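Side-chain contacts in O-succinylhomoserine sulfhydrylase (Mycobacterium tuberculosis, PDB 3NDN), which probably makes L-homocysteine from O-succinyl-L-homoserine and hydrogen sulfide, using pyridoxal 5'-phosphate, on the way to methionine: residues E46-T51 with N266-L271; E87-L92 with G273-A278; V149-D152 with Q158-R161; L191-G196 with G217-V222; A292-G297 with D404-I409. All blocks are in the same frame, centred on the assembly; numbering follows the deposited sequence.

Contact 1 of 5, residues E46-T51 with N266-L271; sequences EAMYLT and NAWVLL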
# COMPACT_ATOMS: atom_id res chain seq x y z
N GLU A 46 10.08 -0.60 9.90
CA GLU A 46 9.04 0.25 10.49
C GLU A 46 7.58 -0.15 10.13
O GLU A 46 7.24 -0.29 8.96
CB GLU A 46 9.30 1.73 10.17
CG GLU A 46 10.64 2.31 10.75
CD GLU A 46 11.89 1.97 9.92
OE1 GLU A 46 11.85 1.07 9.02
OE2 GLU A 46 12.93 2.61 10.16
N ALA A 47 6.75 -0.34 11.15
CA ALA A 47 5.36 -0.76 10.98
C ALA A 47 4.42 0.35 10.49
O ALA A 47 4.63 1.54 10.78
CB ALA A 47 4.83 -1.34 12.30
N MET A 48 3.36 -0.04 9.76
CA MET A 48 2.35 0.91 9.23
C MET A 48 1.00 0.71 9.92
O MET A 48 0.37 -0.34 9.75
CB MET A 48 2.18 0.70 7.72
CG MET A 48 1.35 1.78 7.00
SD MET A 48 0.79 1.25 5.36
CE MET A 48 2.29 1.39 4.40
N TYR A 49 0.54 1.73 10.66
CA TYR A 49 -0.71 1.67 11.42
C TYR A 49 -1.85 2.41 10.71
O TYR A 49 -2.16 3.57 11.01
CB TYR A 49 -0.53 2.17 12.89
CG TYR A 49 0.43 1.30 13.72
CD1 TYR A 49 -0.05 0.19 14.43
CD2 TYR A 49 1.79 1.58 13.80
CE1 TYR A 49 0.82 -0.63 15.17
CE2 TYR A 49 2.68 0.77 14.54
CZ TYR A 49 2.16 -0.33 15.24
OH TYR A 49 2.99 -1.16 15.99
N LEU A 50 -2.48 1.70 9.76
CA LEU A 50 -3.64 2.24 9.03
C LEU A 50 -4.88 2.11 9.92
O LEU A 50 -5.64 1.16 9.81
CB LEU A 50 -3.84 1.53 7.68
CG LEU A 50 -2.71 1.66 6.65
CD1 LEU A 50 -3.01 0.93 5.33
CD2 LEU A 50 -2.39 3.13 6.39
N THR A 51 -5.05 3.11 10.79
CA THR A 51 -6.20 3.21 11.67
C THR A 51 -6.54 4.70 11.82
O THR A 51 -5.61 5.56 11.90
CB THR A 51 -5.94 2.56 13.06
OG1 THR A 51 -7.18 2.40 13.75
CG2 THR A 51 -4.98 3.42 13.93
N ASN A 266 1.41 7.48 3.30
CA ASN A 266 2.39 8.45 2.79
C ASN A 266 3.56 8.61 3.79
O ASN A 266 4.72 8.73 3.39
CB ASN A 266 1.74 9.83 2.51
CG ASN A 266 0.79 9.80 1.31
OD1 ASN A 266 0.12 8.79 1.03
ND2 ASN A 266 0.73 10.92 0.60
N ALA A 267 3.24 8.59 5.09
CA ALA A 267 4.25 8.73 6.15
C ALA A 267 5.28 7.59 6.09
O ALA A 267 6.48 7.82 6.28
CB ALA A 267 3.56 8.76 7.55
N TRP A 268 4.81 6.38 5.82
CA TRP A 268 5.69 5.21 5.64
C TRP A 268 6.60 5.41 4.41
O TRP A 268 7.83 5.22 4.51
CB TRP A 268 4.85 3.93 5.52
CG TRP A 268 5.61 2.67 5.17
CD1 TRP A 268 6.35 1.89 6.02
CD2 TRP A 268 5.69 2.04 3.89
NE1 TRP A 268 6.87 0.81 5.35
CE2 TRP A 268 6.49 0.89 4.03
CE3 TRP A 268 5.16 2.35 2.62
CZ2 TRP A 268 6.77 0.02 2.96
CZ3 TRP A 268 5.43 1.50 1.55
CH2 TRP A 268 6.24 0.34 1.73
N VAL A 269 6.02 5.81 3.29
CA VAL A 269 6.81 6.11 2.08
C VAL A 269 7.96 7.13 2.35
O VAL A 269 9.13 6.89 1.98
CB VAL A 269 5.94 6.58 0.88
CG1 VAL A 269 6.83 7.00 -0.32
CG2 VAL A 269 4.96 5.48 0.45
N LEU A 270 7.62 8.22 3.03
CA LEU A 270 8.54 9.31 3.29
C LEU A 270 9.63 8.99 4.33
O LEU A 270 10.76 9.39 4.14
CB LEU A 270 7.78 10.60 3.66
CG LEU A 270 6.82 11.12 2.58
CD1 LEU A 270 6.06 12.37 3.05
CD2 LEU A 270 7.55 11.42 1.26
N LEU A 271 9.28 8.31 5.42
CA LEU A 271 10.28 7.93 6.45
C LEU A 271 11.33 6.94 5.92
O LEU A 271 12.50 6.97 6.35
CB LEU A 271 9.57 7.40 7.74
CG LEU A 271 8.90 6.02 7.78
CD1 LEU A 271 9.95 4.87 8.12
CD2 LEU A 271 7.75 5.96 8.80
O HOH W 1 8.68 -1.07 6.58
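The terminal methyl of Met48 rests on the indole of Trp268, CE lying 3.2 Å above the ring plane and 3.5 Å from CD2, displaced from the ring centre toward the rim. The sulfur stands further back and oblique: SD is 5.5 Å from the centroid of the five-membered ring of Trp268, so this Met-aromatic contact is carried mainly by the methyl. An otherwise extended thioether chain turns at its last torsion (chi3 -75°), which brings CE to the indole. At the ring edge a water lies in the indole plane, accepting from Trp268 NE1 at 2.9 Å and donating to Glu46 O at 2.9 Å, and so ties the loop backbone to the helix side chain. This N-terminal loop lies against helix 264-273 in a tetramer of the trans-sulfuration family: Leu50 of a neighbouring subunit packs on Trp268, and Arg234 of another adds to that packing. One turn further along the helix, CD1 of Leu271 sits against the aliphatic part of Glu46, 3.7 Å from its CG. The Glu46 chain bends at chi2 (81°) past this methyl, and its carboxylate goes on to salt bridges with Arg89, Lys272 and Lys364 of a neighbouring subunit.

Contact 2 of 5, residues E87-L92 with G273-A278; sequences EERLRL and GLETLA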
# COMPACT_ATOMS: atom_id res chain seq x y z
N GLU A 87 7.92 12.32 11.62
CA GLU A 87 8.11 13.63 12.28
C GLU A 87 9.43 13.65 13.07
O GLU A 87 10.21 14.61 12.97
CB GLU A 87 6.95 13.97 13.22
CG GLU A 87 5.63 14.40 12.55
CD GLU A 87 4.42 14.44 13.50
OE1 GLU A 87 4.49 13.83 14.60
OE2 GLU A 87 3.38 15.09 13.15
N GLU A 88 9.67 12.60 13.85
CA GLU A 88 10.87 12.57 14.70
C GLU A 88 12.17 12.35 13.93
O GLU A 88 13.21 12.94 14.26
CB GLU A 88 10.70 11.57 15.85
CG GLU A 88 11.92 11.46 16.78
CD GLU A 88 12.02 12.58 17.81
OE1 GLU A 88 11.18 13.52 17.79
OE2 GLU A 88 12.96 12.50 18.66
N ARG A 89 12.13 11.49 12.91
CA ARG A 89 13.30 11.28 12.05
C ARG A 89 13.73 12.58 11.34
O ARG A 89 14.92 12.93 11.34
CB ARG A 89 13.05 10.13 11.04
CG ARG A 89 14.28 9.74 10.17
CD ARG A 89 14.05 8.37 9.46
NE ARG A 89 14.00 7.27 10.42
CZ ARG A 89 13.85 5.98 10.11
NH1 ARG A 89 13.83 5.06 11.08
NH2 ARG A 89 13.70 5.59 8.84
N LEU A 90 12.77 13.33 10.78
CA LEU A 90 13.09 14.61 10.13
C LEU A 90 13.58 15.65 11.17
O LEU A 90 14.51 16.40 10.89
CB LEU A 90 11.87 15.17 9.33
CG LEU A 90 12.02 16.48 8.54
CD1 LEU A 90 13.20 16.46 7.54
CD2 LEU A 90 10.69 16.92 7.85
N ARG A 91 12.97 15.66 12.35
CA ARG A 91 13.36 16.58 13.43
C ARG A 91 14.83 16.33 13.86
O ARG A 91 15.60 17.28 14.07
CB ARG A 91 12.42 16.44 14.66
CG ARG A 91 12.62 17.54 15.77
CD ARG A 91 12.07 17.09 17.16
NE ARG A 91 12.78 15.93 17.72
CZ ARG A 91 14.05 15.91 18.13
NH1 ARG A 91 14.84 16.99 18.03
NH2 ARG A 91 14.57 14.78 18.62
N LEU A 92 15.20 15.05 13.95
CA LEU A 92 16.58 14.65 14.28
C LEU A 92 17.58 15.10 13.23
O LEU A 92 18.63 15.65 13.59
CB LEU A 92 16.70 13.13 14.50
CG LEU A 92 16.15 12.62 15.85
CD1 LEU A 92 15.87 11.11 15.81
CD2 LEU A 92 17.11 12.95 17.00
N GLY A 273 12.10 6.98 2.72
CA GLY A 273 12.90 7.87 1.81
C GLY A 273 14.01 8.61 2.55
O GLY A 273 15.09 8.90 1.99
N LEU A 274 13.77 8.92 3.82
CA LEU A 274 14.75 9.68 4.62
C LEU A 274 16.03 8.86 4.89
O LEU A 274 17.11 9.41 5.11
CB LEU A 274 14.12 10.16 5.93
CG LEU A 274 13.15 11.35 5.88
CD1 LEU A 274 12.53 11.54 7.28
CD2 LEU A 274 13.84 12.65 5.40
N GLU A 275 15.93 7.53 4.80
CA GLU A 275 17.11 6.64 5.00
C GLU A 275 18.19 6.83 3.93
O GLU A 275 19.38 6.69 4.22
CB GLU A 275 16.70 5.18 5.05
CG GLU A 275 15.75 4.83 6.23
CD GLU A 275 15.38 3.36 6.31
OE1 GLU A 275 15.96 2.52 5.57
OE2 GLU A 275 14.50 3.04 7.16
N THR A 276 17.77 7.11 2.70
CA THR A 276 18.72 7.29 1.57
C THR A 276 18.98 8.74 1.15
O THR A 276 19.73 9.00 0.17
CB THR A 276 18.27 6.49 0.30
OG1 THR A 276 16.95 6.92 -0.08
CG2 THR A 276 18.27 4.99 0.54
N LEU A 277 18.43 9.70 1.89
CA LEU A 277 18.54 11.12 1.49
C LEU A 277 19.99 11.59 1.33
O LEU A 277 20.35 12.22 0.32
CB LEU A 277 17.76 12.05 2.46
CG LEU A 277 17.60 13.57 2.19
CD1 LEU A 277 16.82 13.87 0.92
CD2 LEU A 277 16.93 14.25 3.37
N ALA A 278 20.83 11.26 2.33
CA ALA A 278 22.24 11.68 2.32
C ALA A 278 23.01 11.28 1.05
O ALA A 278 23.62 12.15 0.39
CB ALA A 278 22.97 11.17 3.59
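Arg89 lays its aliphatic stem along Leu274, the two side chains running past each other in opposite directions. CG of Arg89 is 3.8 Å from CD1 of Leu274, and CD of Arg89 lies 4.0 Å from CB of the same leucine. The same CD1 also reaches the next residue of the helix, 4.2 Å from CB of Leu90. The stem itself turns about its CG-CD bond (chi3 -67°), which carries the guanidinium toward Glu275. There NH2 of Arg89 forms a salt bridge with OE2 of Glu275 at 3.2 Å, on the anti lone pair of that oxygen. The bond is bent, with an N-H...O angle of 138°, and the two flat groups are turned 49° apart. NH2 also bonds to Leu271 O, NH1 meets Glu46 in a salt bridge and NE bonds to Gly34 O. The close carboxylates of Glu46 and Glu275 have Arg89, Lys272 and Lys364 of a neighbouring subunit as common partners, positive charge that would be expected to offset their repulsion. The contact sets helix 81-94 against the turn between helices 264-273 and 277-296, with Leu274 also packed on Phe86 and Ile93 of helix 81-94, which also meets strand 98-102 through Glu87 and Arg91.

Contact 3 of 5, residues V149-D152 with Q158-R161; sequences VFVD and QWER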
# COMPACT_ATOMS: atom_id res chain seq x y z
N VAL A 149 3.55 43.20 2.91
CA VAL A 149 4.48 44.07 2.19
C VAL A 149 5.57 43.25 1.51
O VAL A 149 6.23 42.42 2.15
CB VAL A 149 5.13 45.10 3.16
CG1 VAL A 149 6.06 46.04 2.41
CG2 VAL A 149 4.05 45.89 3.91
N PHE A 150 5.80 43.49 0.21
CA PHE A 150 6.81 42.76 -0.56
C PHE A 150 8.10 43.57 -0.72
O PHE A 150 8.06 44.79 -0.79
CB PHE A 150 6.26 42.36 -1.94
CG PHE A 150 5.28 41.20 -1.91
CD1 PHE A 150 5.74 39.89 -1.71
CD2 PHE A 150 3.92 41.41 -2.10
CE1 PHE A 150 4.84 38.82 -1.68
CE2 PHE A 150 3.01 40.33 -2.07
CZ PHE A 150 3.48 39.03 -1.86
N VAL A 151 9.24 42.87 -0.72
CA VAL A 151 10.55 43.46 -0.99
C VAL A 151 11.32 42.62 -2.01
O VAL A 151 10.99 41.44 -2.21
CB VAL A 151 11.43 43.58 0.29
CG1 VAL A 151 10.79 44.49 1.33
CG2 VAL A 151 11.74 42.19 0.89
N ASP A 152 12.33 43.21 -2.64
CA ASP A 152 13.26 42.43 -3.45
C ASP A 152 14.25 41.72 -2.52
O ASP A 152 15.02 42.37 -1.81
CB ASP A 152 14.02 43.30 -4.47
CG ASP A 152 13.11 43.95 -5.50
OD1 ASP A 152 12.15 43.31 -5.98
OD2 ASP A 152 13.39 45.12 -5.85
N GLN A 158 16.08 47.41 1.38
CA GLN A 158 14.62 47.28 1.28
C GLN A 158 14.06 46.50 2.48
O GLN A 158 13.00 46.84 3.00
CB GLN A 158 14.19 46.60 -0.03
CG GLN A 158 14.45 47.39 -1.29
CD GLN A 158 13.91 46.71 -2.54
OE1 GLN A 158 12.79 46.20 -2.55
NE2 GLN A 158 14.71 46.70 -3.60
N TRP A 159 14.79 45.46 2.89
CA TRP A 159 14.47 44.71 4.11
C TRP A 159 14.50 45.66 5.32
O TRP A 159 13.62 45.61 6.18
CB TRP A 159 15.47 43.56 4.34
CG TRP A 159 15.25 42.29 3.49
CD1 TRP A 159 16.05 41.84 2.46
CD2 TRP A 159 14.21 41.30 3.64
NE1 TRP A 159 15.55 40.65 1.96
CE2 TRP A 159 14.43 40.30 2.66
CE3 TRP A 159 13.11 41.17 4.50
CZ2 TRP A 159 13.58 39.18 2.51
CZ3 TRP A 159 12.25 40.06 4.36
CH2 TRP A 159 12.50 39.08 3.37
N GLU A 160 15.52 46.52 5.38
CA GLU A 160 15.65 47.45 6.51
C GLU A 160 14.46 48.41 6.59
O GLU A 160 13.88 48.59 7.66
CB GLU A 160 17.00 48.19 6.47
CG GLU A 160 17.26 49.06 7.69
CD GLU A 160 18.74 49.26 7.99
OE1 GLU A 160 19.58 49.01 7.10
OE2 GLU A 160 19.06 49.66 9.14
N ARG A 161 14.08 48.99 5.45
CA ARG A 161 12.94 49.93 5.39
C ARG A 161 11.59 49.28 5.74
O ARG A 161 10.80 49.87 6.48
CB ARG A 161 12.87 50.65 4.03
CG ARG A 161 14.05 51.62 3.81
CD ARG A 161 13.84 52.54 2.60
NE ARG A 161 13.86 51.82 1.31
CZ ARG A 161 14.95 51.55 0.60
NH1 ARG A 161 16.16 51.91 1.04
NH2 ARG A 161 14.85 50.90 -0.55
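Gln158 leaves the helix with CG anti to its carbonyl carbon (chi1 -68°) and continues extended, which sends its amide across to Asp152, just past the end of the strand. Val151 has CG2 between its backbone N and carbonyl carbon, the branch that points at Trp159. The amide grips Asp152 twice. OE1 of Gln158 accepts from the backbone N of Asp152 at 3.0 Å, in a nearly straight bond (175°) whose donor stands above the carbonyl plane. NE2 of Gln158 gives a hydrogen to OD2 of Asp152, also at 3.0 Å; the oxygen lies in the amide plane but is itself met on its anti side, somewhat out of the carboxylate plane. Using both ends of the amide fixes its flip, and NE2 has a further acceptor in Asp155. OD1 of Asp152 forms a salt bridge with Arg127. On the apolar side CG2 of Val151 sits over the centre of the six-membered ring of Trp159, 3.7 Å from its centroid, in a CH-pi contact. CG1 of Val151 faces the helix backbone instead, 3.6 Å from Gln158 O. The indole N-H is engaged by Gly153 O, in the short link from strand 147-151, within this chain an edge strand of the PLP-binding domain's large sheet, to helix 156-162. Trp159 lies between this strand, strand 122-126 and helix 185-194, packing on Val124, Val188 and Leu191.

Contact 4 of 5, residues L191-G196 with G217-V222; sequences LAHAAG and GVDVVV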
# COMPACT_ATOMS: atom_id res chain seq x y z
N LEU A 191 17.64 41.76 11.30
CA LEU A 191 16.63 42.83 11.12
C LEU A 191 15.22 42.43 11.54
O LEU A 191 14.46 43.27 12.03
CB LEU A 191 16.57 43.31 9.65
CG LEU A 191 17.78 43.98 9.00
CD1 LEU A 191 17.61 43.99 7.48
CD2 LEU A 191 18.02 45.42 9.53
N ALA A 192 14.86 41.16 11.32
CA ALA A 192 13.54 40.65 11.66
C ALA A 192 13.33 40.58 13.17
O ALA A 192 12.25 40.93 13.67
CB ALA A 192 13.32 39.25 11.03
N HIS A 193 14.36 40.15 13.90
CA HIS A 193 14.26 40.03 15.37
C HIS A 193 14.17 41.40 16.08
O HIS A 193 13.51 41.51 17.12
CB HIS A 193 15.38 39.15 15.93
CG HIS A 193 15.20 37.68 15.63
ND1 HIS A 193 16.17 36.74 15.88
CD2 HIS A 193 14.16 37.01 15.07
CE1 HIS A 193 15.74 35.55 15.50
NE2 HIS A 193 14.52 35.68 15.00
N ALA A 194 14.80 42.42 15.51
CA ALA A 194 14.69 43.79 16.03
C ALA A 194 13.28 44.36 15.86
O ALA A 194 12.84 45.21 16.64
CB ALA A 194 15.73 44.70 15.37
N ALA A 195 12.55 43.87 14.85
CA ALA A 195 11.14 44.23 14.62
C ALA A 195 10.13 43.35 15.37
O ALA A 195 8.91 43.55 15.23
CB ALA A 195 10.83 44.25 13.13
N GLY A 196 10.60 42.39 16.16
CA GLY A 196 9.71 41.48 16.90
C GLY A 196 9.12 40.32 16.09
O GLY A 196 8.23 39.60 16.59
N GLY A 217 19.72 31.26 13.39
CA GLY A 217 18.69 31.96 14.15
C GLY A 217 17.31 32.02 13.51
O GLY A 217 16.46 32.82 13.93
N VAL A 218 17.07 31.20 12.49
CA VAL A 218 15.74 31.11 11.88
C VAL A 218 14.80 30.48 12.92
O VAL A 218 15.21 29.60 13.68
CB VAL A 218 15.79 30.31 10.55
CG1 VAL A 218 14.43 29.97 10.05
CG2 VAL A 218 16.54 31.11 9.48
N ASP A 219 13.55 30.94 12.98
CA ASP A 219 12.58 30.46 13.98
C ASP A 219 11.80 29.22 13.54
O ASP A 219 11.46 28.37 14.37
CB ASP A 219 11.61 31.58 14.36
CG ASP A 219 12.33 32.82 14.91
OD1 ASP A 219 12.64 32.83 16.12
OD2 ASP A 219 12.62 33.74 14.11
N VAL A 220 11.50 29.15 12.24
CA VAL A 220 10.62 28.13 11.63
C VAL A 220 11.17 27.71 10.27
O VAL A 220 11.60 28.56 9.48
CB VAL A 220 9.16 28.69 11.41
CG1 VAL A 220 8.23 27.62 10.81
CG2 VAL A 220 8.56 29.22 12.73
N VAL A 221 11.17 26.39 10.00
CA VAL A 221 11.56 25.90 8.67
C VAL A 221 10.41 25.03 8.13
O VAL A 221 9.81 24.24 8.89
CB VAL A 221 12.91 25.11 8.70
CG1 VAL A 221 13.23 24.52 7.35
CG2 VAL A 221 14.06 26.02 9.16
N VAL A 222 10.08 25.21 6.85
CA VAL A 222 9.05 24.37 6.19
C VAL A 222 9.61 23.56 5.02
O VAL A 222 10.49 24.05 4.27
CB VAL A 222 7.78 25.19 5.71
CG1 VAL A 222 7.03 25.80 6.87
CG2 VAL A 222 8.17 26.26 4.70
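At the surface of the large PLP-binding domain, a histidine-carboxylate hydrogen bond joins the last turn of helix 185-194 to the loop that leads into strand 220-224. His193 and Asp219 reach toward each other from opposite directions. The imidazole gives its NE2 hydrogen to OD2 of Asp219 at 2.9 Å, nearly straight at 169°. The acceptor lies in the ring plane and is met on its syn lone pair, and the carboxylate is turned 63° from the imidazole. Beside this bond, also at the ring edge, Gly217 O approaches CE1 of His193 at 3.2 Å. The helix itself closes in a Schellman motif: Gly196, with positive phi, is the first residue to leave it, and its N bonds back to His193 O. Because OD2 also accepts from Val199 N on strand 198-202, one oxygen ties together the helix end, the loop and the strand. With NE2 acting as donor to a carboxylate, and a carbonyl oxygen close to the polarised C-H at CE1, the surroundings would be expected to stabilise positive charge on the imidazole.

Contact 5 of 5, residues A292-G297 with D404-I409; sequences AEFLNG and DLIADI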
# COMPACT_ATOMS: atom_id res chain seq x y z
N ALA A 292 26.54 21.85 -14.92
CA ALA A 292 26.64 23.32 -14.95
C ALA A 292 27.93 23.77 -15.64
O ALA A 292 27.90 24.70 -16.47
CB ALA A 292 26.57 23.88 -13.54
N GLU A 293 29.04 23.11 -15.33
CA GLU A 293 30.33 23.41 -15.95
C GLU A 293 30.35 23.08 -17.46
O GLU A 293 30.96 23.82 -18.26
CB GLU A 293 31.46 22.69 -15.19
CG GLU A 293 31.66 23.22 -13.76
CD GLU A 293 32.53 22.31 -12.89
OE1 GLU A 293 32.82 21.16 -13.30
OE2 GLU A 293 32.91 22.75 -11.77
N PHE A 294 29.68 21.99 -17.85
CA PHE A 294 29.59 21.59 -19.26
C PHE A 294 28.78 22.61 -20.08
O PHE A 294 29.21 23.03 -21.16
CB PHE A 294 29.01 20.17 -19.41
CG PHE A 294 28.66 19.80 -20.83
CD1 PHE A 294 29.65 19.36 -21.72
CD2 PHE A 294 27.36 19.94 -21.30
CE1 PHE A 294 29.34 19.04 -23.03
CE2 PHE A 294 27.03 19.62 -22.62
CZ PHE A 294 28.02 19.17 -23.49
N LEU A 295 27.64 23.03 -19.54
CA LEU A 295 26.81 24.07 -20.17
C LEU A 295 27.56 25.42 -20.27
O LEU A 295 27.53 26.08 -21.31
CB LEU A 295 25.47 24.22 -19.44
CG LEU A 295 24.41 23.13 -19.72
CD1 LEU A 295 23.36 23.04 -18.59
CD2 LEU A 295 23.73 23.32 -21.08
N ASN A 296 28.25 25.80 -19.19
CA ASN A 296 29.03 27.04 -19.14
C ASN A 296 30.06 27.15 -20.27
O ASN A 296 30.31 28.23 -20.79
CB ASN A 296 29.72 27.17 -17.77
CG ASN A 296 30.34 28.55 -17.53
OD1 ASN A 296 29.74 29.58 -17.81
ND2 ASN A 296 31.55 28.55 -16.99
N GLY A 297 30.63 26.01 -20.68
CA GLY A 297 31.62 25.98 -21.75
C GLY A 297 31.10 25.71 -23.16
O GLY A 297 31.89 25.65 -24.10
N ASP A 404 25.79 9.91 -19.57
CA ASP A 404 24.62 9.65 -20.41
C ASP A 404 23.75 10.93 -20.50
O ASP A 404 23.17 11.21 -21.55
CB ASP A 404 23.77 8.48 -19.86
CG ASP A 404 24.44 7.10 -20.00
OD1 ASP A 404 25.26 6.89 -20.92
OD2 ASP A 404 24.13 6.19 -19.19
N LEU A 405 23.67 11.69 -19.40
CA LEU A 405 22.90 12.95 -19.37
C LEU A 405 23.55 14.05 -20.23
O LEU A 405 22.86 14.77 -20.97
CB LEU A 405 22.68 13.43 -17.94
CG LEU A 405 21.76 12.58 -17.03
CD1 LEU A 405 21.92 12.96 -15.57
CD2 LEU A 405 20.29 12.70 -17.47
N ILE A 406 24.86 14.19 -20.11
CA ILE A 406 25.64 15.14 -20.93
C ILE A 406 25.51 14.85 -22.43
O ILE A 406 25.30 15.78 -23.22
CB ILE A 406 27.12 15.25 -20.46
CG1 ILE A 406 27.18 16.04 -19.15
CG2 ILE A 406 27.98 15.96 -21.53
CD1 ILE A 406 28.48 15.91 -18.36
N ALA A 407 25.63 13.58 -22.81
CA ALA A 407 25.37 13.14 -24.18
C ALA A 407 23.98 13.56 -24.70
O ALA A 407 23.88 14.02 -25.83
CB ALA A 407 25.56 11.62 -24.32
N ASP A 408 22.92 13.37 -23.90
CA ASP A 408 21.55 13.74 -24.29
C ASP A 408 21.39 15.26 -24.45
O ASP A 408 20.72 15.72 -25.38
CB ASP A 408 20.52 13.20 -23.25
CG ASP A 408 19.06 13.20 -23.77
OD1 ASP A 408 18.84 12.92 -24.97
OD2 ASP A 408 18.13 13.43 -22.96
N ILE A 409 22.00 16.03 -23.55
CA ILE A 409 21.95 17.49 -23.63
C ILE A 409 22.74 18.00 -24.87
O ILE A 409 22.25 18.85 -25.61
CB ILE A 409 22.48 18.14 -22.32
CG1 ILE A 409 21.57 17.77 -21.13
CG2 ILE A 409 22.57 19.67 -22.44
CD1 ILE A 409 22.20 18.12 -19.75
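One face of the Phe294 ring carries CG2 of Ile406, and its edge looks toward CG2 of Ile409. The first is a centred CH-pi contact: CG2 of Ile406 stands 3.6 Å from the ring centroid, only 8° off the normal, and is nearly equidistant from all six carbons, with CE1 of Phe294 closest at 3.7 Å. The edge contact is looser, 4.5 Å from CE2 of Phe294 to CG2 of Ile409, close to the ring plane. These residues belong to the C-terminal domain of the fold type I PLP enzymes, where the end of the long helix 277-296 lies beside the closing helix 402-413. The two short segments run in broadly the same direction, with a crossing angle of -28°, and their axes come no closer than 11.2 Å, a wide spacing that the large phenyl bridges. Phe294 has its CG anti to the backbone N (chi1 170°), which directs the ring across that gap. In both isoleucines it is likewise the CG2 methyl that makes the contact. Neighbouring side chains continue the apolar seam on the same two helices: Ile406 and Ile409 both pack on Ile291, one turn before Leu295, and Leu295 also reaches Leu413. Leu295 also touches Val301 and Val304 of strand 301-305, so the seam runs on into the smaller sheet of the chain. Across the helix pair, Leu295 meets Ile409 roughly at right angles, through CD2 of the leucine and CG2 of the isoleucine at 4.1 Å.

In the fold
Starting from the N-terminal arm, contact 1 brings residues 46-51 back onto helix 264-273, closing a loop that holds the whole of the larger sheet. Contact 2 opens inside that loop, on helix 81-94, and closes just after it, at 273-278, so the two cross; they also touch, through Arg89, and both reach the same neighbouring subunit. Nested within both are contacts 3 and 4, which follow one another on the larger sheet and meet where Trp159 packs on Leu191. Contact 5 comes later in series: helix 277-296, entered at contact 2, runs out to join helix 402-413 beside the smaller sheet; the centres of contacts 2 and 5 lie about 31 Å apart.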